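PDB 4KF8: Nup188 from Myceliophthora thermophila, which probably serves as a helical-solenoid scaffold nucleoporin of the nuclear pore complex, sharing structural and functional properties with nuclear transport receptors. Local coordinates for residues D75-A86 against I127-A137; E118-M128 against L166-Q175. All coordinates share one frame; numbering follows the deposited sequence.

From the N terminus, helix 67-84 is the first partner to be met. Contact 1 joins its C-terminal half to residues 127-137, closing a loop that takes in helix 98-113 and most of helix 121-130. Contact 2 starts inside that loop, at residues 118-128, and runs on to 166-175, closing a second loop around helices 134-143 and 154-167. The two loops therefore cross instead of nesting. Ile-127 and Met-128 belong to both, and the centres of the contacts lie about 14 Å apart. Helix 121-130 is thus tied on one side to helix 67-84 and on another to the 154-167/170-178 turn, and helix 134-143 also packs, through its first turn, on helix 67-84.

Contact 1 of 2, residues D75-A86 against I127-A137; sequences DRVVARSFRNLA and IMSSHNVLQVA
Ile-127 begins the contact, its CG2 lying 3.6 Å from CB of Asp-75 where helix 121-130 passes helix 67-84. This is helix-on-helix packing within an all-alpha stack, consistent with the solenoid character of scaffold nucleoporins; the turn at 131-133, between helices 121-130 and 134-143, fits against one flank of helix 67-84. Met-128, a selenomethionine, starts out away from that helix, but its bent chain brings SE back to 4.4 Å from Ala-79 CB. His-131, the first residue past the helix end, lays one ring face over the backbone at Ala-79 C and Arg-80 CA. Its CD2 is 3.6 Å from Ala-79 CB, and Asp-75 OD2 stands at the ring edge, where its charge might favour a protonated imidazole. At ND1 of the same ring, Arg-83 CG comes within 3.4 Å. The arginine chain then folds at chi2 (-82°) and chi3 (-71°), turning its guanidinium over Asn-132, whose CB lies beneath one face, 3.4 Å from NH1, while His-131 ND1 sits at the guanidinium edge. Replacing Arg-83 by an alanine would take away the guanidinium that lies over Asn-132 CB and the CG packed on His-131, and is likely to leave both side chains freer to turn. Val-133, at the N-cap of helix 134-143, points its carbonyl O at the ring edge of Phe-82, 3.5 Å from CE2, and its CG1 lies near Ala-79 CB. Phe-82 reaches this far because its CG is anti to the backbone N (chi1 177°); its side chain also touches Leu-101 and Leu-162. Val-136 adds CG1, 3.9 Å from the same CE2. Ala-137 meets the end of the ring, its CA 3.5 Å from Phe-82 CZ and near the ring plane.

Contact 2 of 2, residues E118-M128 against L166-Q175; sequences EQCQLQVLNIM and LSALPALAEQ
Gln-121 crosses to the turn ahead of helix 170-178 and can be traced outward atom by atom. Its CB rests on Leu-169 CD2 at 3.7 Å. CG sits between the backbone N and the carbonyl carbon (chi1 67°), and from there the chain runs extended, carrying CD to 4.0 Å from Ala-171 CB. At the tip the amide divides its contacts: OE1 meets CD of Pro-170, and NE2 lies 3.4 Å from Ala-171 CB, which Leu-122 CD2 also touches. Helices 121-128 and 170-175 pack side by side as neighbouring members of the helical stack, their axes 9.0 Å apart at closest approach and their directions 41° apart. Leu-169, the N-cap residue, packs between Gln-121, Val-124 and Glu-118: CD2 also touches Val-124 CB, and Glu-118 bends its carboxylate to within 3.7 Å of Leu-169 CG through OE2. One turn after Gln-121, Leu-125 and Leu-172 slide past each other in opposite directions, with Leu-172 CD1 3.8 Å from Leu-125 CB. Deeper in, Met-128 and Leu-166 meet tip to tip, CE to CD1 at 3.6 Å, while the Leu-172 side chain crosses that of Met-128 at about a right angle, CD2 near CG. Leu-166 and Leu-169 also touch Leu-108 and Leu-112, respectively, of helix 98-113.

Contact 1 of 2, residues D75-A86 against I127-A137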
# COMPACT_ATOMS: atom_id res chain seq x y z
N ASP A 75 -13.35 -15.47 -3.23
CA ASP A 75 -14.54 -15.50 -2.39
C ASP A 75 -14.36 -16.45 -1.22
O ASP A 75 -14.44 -16.05 -0.06
CB ASP A 75 -15.77 -15.92 -3.19
CG ASP A 75 -17.05 -15.87 -2.36
OD1 ASP A 75 -17.34 -16.85 -1.65
OD2 ASP A 75 -17.76 -14.84 -2.43
N ARG A 76 -14.11 -17.71 -1.55
CA ARG A 76 -14.05 -18.78 -0.55
C ARG A 76 -12.88 -18.64 0.42
O ARG A 76 -12.96 -19.10 1.56
CB ARG A 76 -14.04 -20.15 -1.24
N VAL A 77 -11.79 -18.01 -0.03
CA VAL A 77 -10.62 -17.85 0.84
C VAL A 77 -10.43 -16.42 1.37
O VAL A 77 -10.49 -16.20 2.57
CB VAL A 77 -9.31 -18.34 0.16
CG1 VAL A 77 -8.10 -18.00 1.02
CG2 VAL A 77 -9.37 -19.84 -0.11
N VAL A 78 -10.22 -15.47 0.47
CA VAL A 78 -9.81 -14.12 0.87
C VAL A 78 -10.90 -13.29 1.55
O VAL A 78 -10.68 -12.73 2.63
CB VAL A 78 -9.23 -13.32 -0.31
CG1 VAL A 78 -8.69 -11.99 0.17
CG2 VAL A 78 -8.13 -14.11 -1.01
N ALA A 79 -12.07 -13.21 0.93
CA ALA A 79 -13.16 -12.42 1.49
C ALA A 79 -13.66 -13.01 2.81
O ALA A 79 -13.80 -12.30 3.80
CB ALA A 79 -14.30 -12.31 0.48
N ARG A 80 -13.92 -14.32 2.80
CA ARG A 80 -14.47 -15.01 3.97
C ARG A 80 -13.57 -14.92 5.20
O ARG A 80 -14.05 -14.80 6.32
CB ARG A 80 -14.72 -16.48 3.62
CG ARG A 80 -15.30 -17.30 4.77
CD ARG A 80 -15.31 -18.78 4.41
NE ARG A 80 -15.95 -19.01 3.12
CZ ARG A 80 -16.00 -20.20 2.51
NH1 ARG A 80 -15.45 -21.26 3.08
NH2 ARG A 80 -16.62 -20.31 1.34
N SER A 81 -12.26 -14.96 4.98
CA SER A 81 -11.31 -14.96 6.08
C SER A 81 -11.23 -13.60 6.77
O SER A 81 -11.16 -13.53 8.00
CB SER A 81 -9.92 -15.40 5.61
OG SER A 81 -9.93 -16.77 5.25
N PHE A 82 -11.24 -12.53 5.99
CA PHE A 82 -11.20 -11.18 6.54
C PHE A 82 -12.41 -10.89 7.42
O PHE A 82 -12.31 -10.20 8.43
CB PHE A 82 -11.09 -10.13 5.43
CG PHE A 82 -11.11 -8.71 5.94
CD1 PHE A 82 -10.01 -8.18 6.58
CD2 PHE A 82 -12.24 -7.93 5.79
CE1 PHE A 82 -10.03 -6.88 7.05
CE2 PHE A 82 -12.26 -6.63 6.27
CZ PHE A 82 -11.15 -6.11 6.90
N ARG A 83 -13.56 -11.43 7.01
CA ARG A 83 -14.78 -11.35 7.80
C ARG A 83 -14.57 -11.93 9.20
O ARG A 83 -15.04 -11.38 10.19
CB ARG A 83 -15.91 -12.11 7.10
CG ARG A 83 -16.26 -11.57 5.73
CD ARG A 83 -17.20 -10.37 5.82
NE ARG A 83 -18.54 -10.76 6.25
CZ ARG A 83 -19.11 -10.37 7.38
NH1 ARG A 83 -18.47 -9.57 8.21
NH2 ARG A 83 -20.34 -10.78 7.68
N ASN A 84 -13.84 -13.04 9.26
CA ASN A 84 -13.56 -13.68 10.54
C ASN A 84 -12.53 -12.91 11.35
O ASN A 84 -12.55 -12.94 12.58
CB ASN A 84 -13.09 -15.12 10.32
CG ASN A 84 -14.10 -15.96 9.57
OD1 ASN A 84 -14.98 -15.43 8.89
ND2 ASN A 84 -13.98 -17.28 9.68
N LEU A 85 -11.63 -12.22 10.66
CA LEU A 85 -10.51 -11.53 11.31
C LEU A 85 -10.93 -10.34 12.18
O LEU A 85 -10.08 -9.70 12.81
CB LEU A 85 -9.47 -11.09 10.27
CG LEU A 85 -8.16 -11.87 10.26
CD1 LEU A 85 -7.35 -11.58 11.51
CD2 LEU A 85 -8.43 -13.36 10.12
N ALA A 86 -12.22 -10.04 12.21
CA ALA A 86 -12.74 -9.03 13.13
C ALA A 86 -12.98 -9.67 14.50
O ALA A 86 -13.65 -9.10 15.35
CB ALA A 86 -14.01 -8.41 12.58
N ILE A 127 -17.78 -9.95 -5.94
CA ILE A 127 -17.38 -10.88 -4.88
C ILE A 127 -17.10 -10.17 -3.58
O ILE A 127 -17.59 -10.57 -2.51
CB ILE A 127 -16.09 -11.64 -5.27
CG1 ILE A 127 -16.32 -12.54 -6.48
CG2 ILE A 127 -15.59 -12.46 -4.08
CD1 ILE A 127 -15.05 -13.15 -7.02
N MSE A 128 -16.30 -9.11 -3.66
CA MSE A 128 -15.96 -8.32 -2.48
C MSE A 128 -17.22 -7.76 -1.83
O MSE A 128 -17.61 -8.20 -0.76
CB MSE A 128 -14.97 -7.22 -2.85
CG MSE A 128 -13.63 -7.75 -3.30
SE MSE A 128 -12.83 -9.00 -2.03
CE MSE A 128 -12.40 -7.74 -0.63
N SER A 129 -17.86 -6.81 -2.51
CA SER A 129 -19.09 -6.18 -2.02
C SER A 129 -20.11 -7.14 -1.40
O SER A 129 -20.87 -6.76 -0.50
CB SER A 129 -19.76 -5.36 -3.14
OG SER A 129 -19.90 -6.13 -4.33
N SER A 130 -20.12 -8.39 -1.87
CA SER A 130 -21.01 -9.41 -1.31
C SER A 130 -20.80 -9.58 0.19
O SER A 130 -21.73 -9.41 0.97
CB SER A 130 -20.83 -10.75 -2.02
OG SER A 130 -21.09 -10.63 -3.41
N HIS A 131 -19.57 -9.90 0.59
CA HIS A 131 -19.21 -9.87 1.99
C HIS A 131 -19.15 -8.43 2.49
O HIS A 131 -19.38 -7.48 1.73
CB HIS A 131 -17.88 -10.58 2.22
CG HIS A 131 -17.97 -12.07 2.20
ND1 HIS A 131 -18.29 -12.82 3.31
CD2 HIS A 131 -17.80 -12.96 1.19
CE1 HIS A 131 -18.31 -14.10 2.99
NE2 HIS A 131 -18.01 -14.21 1.71
N ASN A 132 -18.83 -8.28 3.77
CA ASN A 132 -18.77 -6.96 4.39
C ASN A 132 -17.54 -6.14 3.96
O ASN A 132 -17.66 -4.98 3.58
CB ASN A 132 -18.85 -7.08 5.91
CG ASN A 132 -20.25 -6.81 6.43
OD1 ASN A 132 -21.20 -6.64 5.66
ND2 ASN A 132 -20.39 -6.78 7.75
N VAL A 133 -16.38 -6.79 4.04
CA VAL A 133 -15.11 -6.30 3.49
C VAL A 133 -14.76 -4.81 3.66
O VAL A 133 -14.47 -4.38 4.77
CB VAL A 133 -14.88 -6.78 2.02
CG1 VAL A 133 -14.68 -8.29 2.00
CG2 VAL A 133 -16.03 -6.37 1.09
N LEU A 134 -14.76 -4.05 2.57
CA LEU A 134 -14.35 -2.64 2.61
C LEU A 134 -15.09 -1.81 3.66
O LEU A 134 -14.52 -0.89 4.24
CB LEU A 134 -14.39 -1.97 1.22
CG LEU A 134 -15.42 -2.29 0.14
CD1 LEU A 134 -15.62 -1.09 -0.76
CD2 LEU A 134 -14.99 -3.48 -0.70
N GLN A 135 -16.35 -2.14 3.90
CA GLN A 135 -17.08 -1.55 5.01
C GLN A 135 -16.35 -1.85 6.32
O GLN A 135 -16.05 -0.95 7.09
CB GLN A 135 -18.50 -2.12 5.06
CG GLN A 135 -19.26 -2.05 3.75
CD GLN A 135 -20.53 -2.89 3.78
OE1 GLN A 135 -21.63 -2.36 3.97
NE2 GLN A 135 -20.38 -4.20 3.61
N VAL A 136 -16.05 -3.13 6.55
CA VAL A 136 -15.35 -3.54 7.77
C VAL A 136 -13.86 -3.16 7.72
O VAL A 136 -13.27 -2.83 8.75
CB VAL A 136 -15.52 -5.06 8.03
CG1 VAL A 136 -14.66 -5.51 9.20
CG2 VAL A 136 -16.98 -5.38 8.31
N ALA A 137 -13.27 -3.17 6.53
CA ALA A 137 -11.91 -2.69 6.36
C ALA A 137 -11.78 -1.22 6.76
O ALA A 137 -10.81 -0.84 7.43
CB ALA A 137 -11.45 -2.90 4.92

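Contact 2 of 2, residues E118-M128 against L166-Q175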
# COMPACT_ATOMS: atom_id res chain seq x y z
N GLU A 118 -7.98 -8.65 -13.90
CA GLU A 118 -8.08 -7.26 -14.34
C GLU A 118 -9.02 -7.09 -15.54
O GLU A 118 -9.27 -5.97 -15.99
CB GLU A 118 -6.71 -6.62 -14.61
CG GLU A 118 -5.83 -6.54 -13.38
CD GLU A 118 -6.52 -5.85 -12.22
OE1 GLU A 118 -6.80 -4.63 -12.32
OE2 GLU A 118 -6.80 -6.52 -11.20
N GLN A 119 -9.53 -8.21 -16.05
CA GLN A 119 -10.61 -8.17 -17.03
C GLN A 119 -11.91 -8.45 -16.28
O GLN A 119 -12.98 -7.99 -16.68
CB GLN A 119 -10.38 -9.21 -18.13
CG GLN A 119 -11.53 -9.34 -19.14
CD GLN A 119 -11.65 -8.14 -20.09
OE1 GLN A 119 -11.95 -7.02 -19.66
NE2 GLN A 119 -11.42 -8.38 -21.38
N CYS A 120 -11.79 -9.19 -15.19
CA CYS A 120 -12.93 -9.48 -14.32
C CYS A 120 -12.83 -8.68 -13.02
O CYS A 120 -12.83 -9.26 -11.93
CB CYS A 120 -13.01 -10.97 -14.01
SG CYS A 120 -14.18 -11.90 -15.04
N GLN A 121 -12.75 -7.36 -13.13
CA GLN A 121 -12.67 -6.50 -11.96
C GLN A 121 -14.04 -6.29 -11.31
O GLN A 121 -14.16 -6.24 -10.09
CB GLN A 121 -12.01 -5.15 -12.29
CG GLN A 121 -12.81 -4.27 -13.24
CD GLN A 121 -12.26 -2.86 -13.33
OE1 GLN A 121 -11.08 -2.62 -13.08
NE2 GLN A 121 -13.13 -1.91 -13.67
N LEU A 122 -15.08 -6.16 -12.14
CA LEU A 122 -16.44 -6.05 -11.64
C LEU A 122 -16.81 -7.34 -10.93
O LEU A 122 -17.61 -7.35 -10.00
CB LEU A 122 -17.42 -5.77 -12.78
CG LEU A 122 -17.35 -4.39 -13.43
CD1 LEU A 122 -18.31 -4.28 -14.61
CD2 LEU A 122 -17.62 -3.29 -12.41
N GLN A 123 -16.20 -8.43 -11.39
CA GLN A 123 -16.35 -9.73 -10.76
C GLN A 123 -15.83 -9.67 -9.32
O GLN A 123 -16.52 -10.06 -8.38
CB GLN A 123 -15.59 -10.78 -11.54
CG GLN A 123 -16.21 -12.16 -11.51
CD GLN A 123 -17.40 -12.28 -12.44
OE1 GLN A 123 -17.25 -12.56 -13.63
NE2 GLN A 123 -18.59 -12.08 -11.89
N VAL A 124 -14.60 -9.19 -9.18
CA VAL A 124 -14.01 -8.99 -7.86
C VAL A 124 -14.87 -8.03 -7.05
O VAL A 124 -15.19 -8.30 -5.89
CB VAL A 124 -12.58 -8.42 -7.96
CG1 VAL A 124 -11.95 -8.33 -6.58
CG2 VAL A 124 -11.74 -9.29 -8.88
N LEU A 125 -15.25 -6.91 -7.67
CA LEU A 125 -16.16 -5.94 -7.06
C LEU A 125 -17.42 -6.65 -6.56
O LEU A 125 -17.85 -6.42 -5.43
CB LEU A 125 -16.51 -4.85 -8.07
CG LEU A 125 -17.49 -3.71 -7.71
CD1 LEU A 125 -18.94 -4.09 -7.99
CD2 LEU A 125 -17.31 -3.26 -6.27
N ASN A 126 -17.98 -7.50 -7.41
CA ASN A 126 -19.15 -8.30 -7.05
C ASN A 126 -18.86 -9.18 -5.84
O ASN A 126 -19.59 -9.14 -4.85
CB ASN A 126 -19.56 -9.17 -8.24
CG ASN A 126 -21.06 -9.34 -8.36
OD1 ASN A 126 -21.83 -8.48 -7.94
ND2 ASN A 126 -21.48 -10.46 -8.94
N ILE A 127 -17.78 -9.95 -5.94
CA ILE A 127 -17.38 -10.88 -4.88
C ILE A 127 -17.10 -10.17 -3.58
O ILE A 127 -17.59 -10.57 -2.51
CB ILE A 127 -16.09 -11.64 -5.27
CG1 ILE A 127 -16.32 -12.54 -6.48
CG2 ILE A 127 -15.59 -12.46 -4.08
CD1 ILE A 127 -15.05 -13.15 -7.02
N MSE A 128 -16.30 -9.11 -3.66
CA MSE A 128 -15.96 -8.32 -2.48
C MSE A 128 -17.22 -7.76 -1.83
O MSE A 128 -17.61 -8.20 -0.76
CB MSE A 128 -14.97 -7.22 -2.85
CG MSE A 128 -13.63 -7.75 -3.30
SE MSE A 128 -12.83 -9.00 -2.03
CE MSE A 128 -12.40 -7.74 -0.63
N LEU A 166 -7.07 -3.48 -3.37
CA LEU A 166 -8.34 -3.47 -4.08
C LEU A 166 -8.51 -2.21 -4.92
O LEU A 166 -9.18 -2.23 -5.95
CB LEU A 166 -9.50 -3.57 -3.09
CG LEU A 166 -9.63 -4.89 -2.34
CD1 LEU A 166 -10.63 -4.70 -1.22
CD2 LEU A 166 -10.07 -6.01 -3.28
N SER A 167 -7.90 -1.12 -4.47
CA SER A 167 -8.07 0.16 -5.14
C SER A 167 -7.33 0.22 -6.47
O SER A 167 -7.52 1.14 -7.26
CB SER A 167 -7.62 1.31 -4.23
OG SER A 167 -6.25 1.20 -3.91
N ALA A 168 -6.48 -0.78 -6.72
CA ALA A 168 -5.79 -0.87 -8.00
C ALA A 168 -6.78 -1.27 -9.08
O ALA A 168 -6.49 -1.19 -10.27
CB ALA A 168 -4.66 -1.88 -7.92
N LEU A 169 -7.96 -1.70 -8.66
CA LEU A 169 -9.07 -1.98 -9.56
C LEU A 169 -10.02 -0.78 -9.55
O LEU A 169 -10.75 -0.58 -8.58
CB LEU A 169 -9.81 -3.25 -9.12
CG LEU A 169 -9.05 -4.58 -9.05
CD1 LEU A 169 -8.26 -4.71 -7.75
CD2 LEU A 169 -10.00 -5.76 -9.20
N PRO A 170 -10.00 0.01 -10.63
CA PRO A 170 -10.73 1.28 -10.80
C PRO A 170 -12.19 1.24 -10.33
O PRO A 170 -12.66 2.22 -9.76
CB PRO A 170 -10.67 1.51 -12.31
CG PRO A 170 -9.40 0.89 -12.72
CD PRO A 170 -9.23 -0.33 -11.84
N ALA A 171 -12.87 0.13 -10.57
CA ALA A 171 -14.27 -0.01 -10.18
C ALA A 171 -14.43 -0.00 -8.66
O ALA A 171 -15.31 0.68 -8.13
CB ALA A 171 -14.86 -1.28 -10.77
N LEU A 172 -13.57 -0.75 -7.97
CA LEU A 172 -13.59 -0.79 -6.51
C LEU A 172 -13.12 0.54 -5.91
O LEU A 172 -13.49 0.89 -4.79
CB LEU A 172 -12.72 -1.93 -5.98
CG LEU A 172 -13.27 -3.35 -6.07
CD1 LEU A 172 -12.91 -4.02 -7.39
CD2 LEU A 172 -12.79 -4.17 -4.90
N ALA A 173 -12.30 1.26 -6.67
CA ALA A 173 -11.83 2.58 -6.26
C ALA A 173 -12.98 3.58 -6.21
O ALA A 173 -13.00 4.47 -5.37
CB ALA A 173 -10.74 3.07 -7.20
N GLU A 174 -13.94 3.42 -7.12
CA GLU A 174 -15.10 4.30 -7.15
C GLU A 174 -16.00 4.04 -5.95
O GLU A 174 -16.62 4.96 -5.42
CB GLU A 174 -15.88 4.10 -8.46
CG GLU A 174 -17.00 5.11 -8.67
CD GLU A 174 -17.78 4.86 -9.95
OE1 GLU A 174 -17.60 3.78 -10.56
OE2 GLU A 174 -18.56 5.74 -10.36
N GLN A 175 -16.05 2.79 -5.52
CA GLN A 175 -16.90 2.39 -4.40
C GLN A 175 -16.45 3.02 -3.08
O GLN A 175 -17.28 3.42 -2.27
CB GLN A 175 -16.93 0.87 -4.27
CG GLN A 175 -18.33 0.28 -4.14
CD GLN A 175 -19.16 0.52 -5.39
OE1 GLN A 175 -18.63 0.76 -6.47
NE2 GLN A 175 -20.48 0.45 -5.24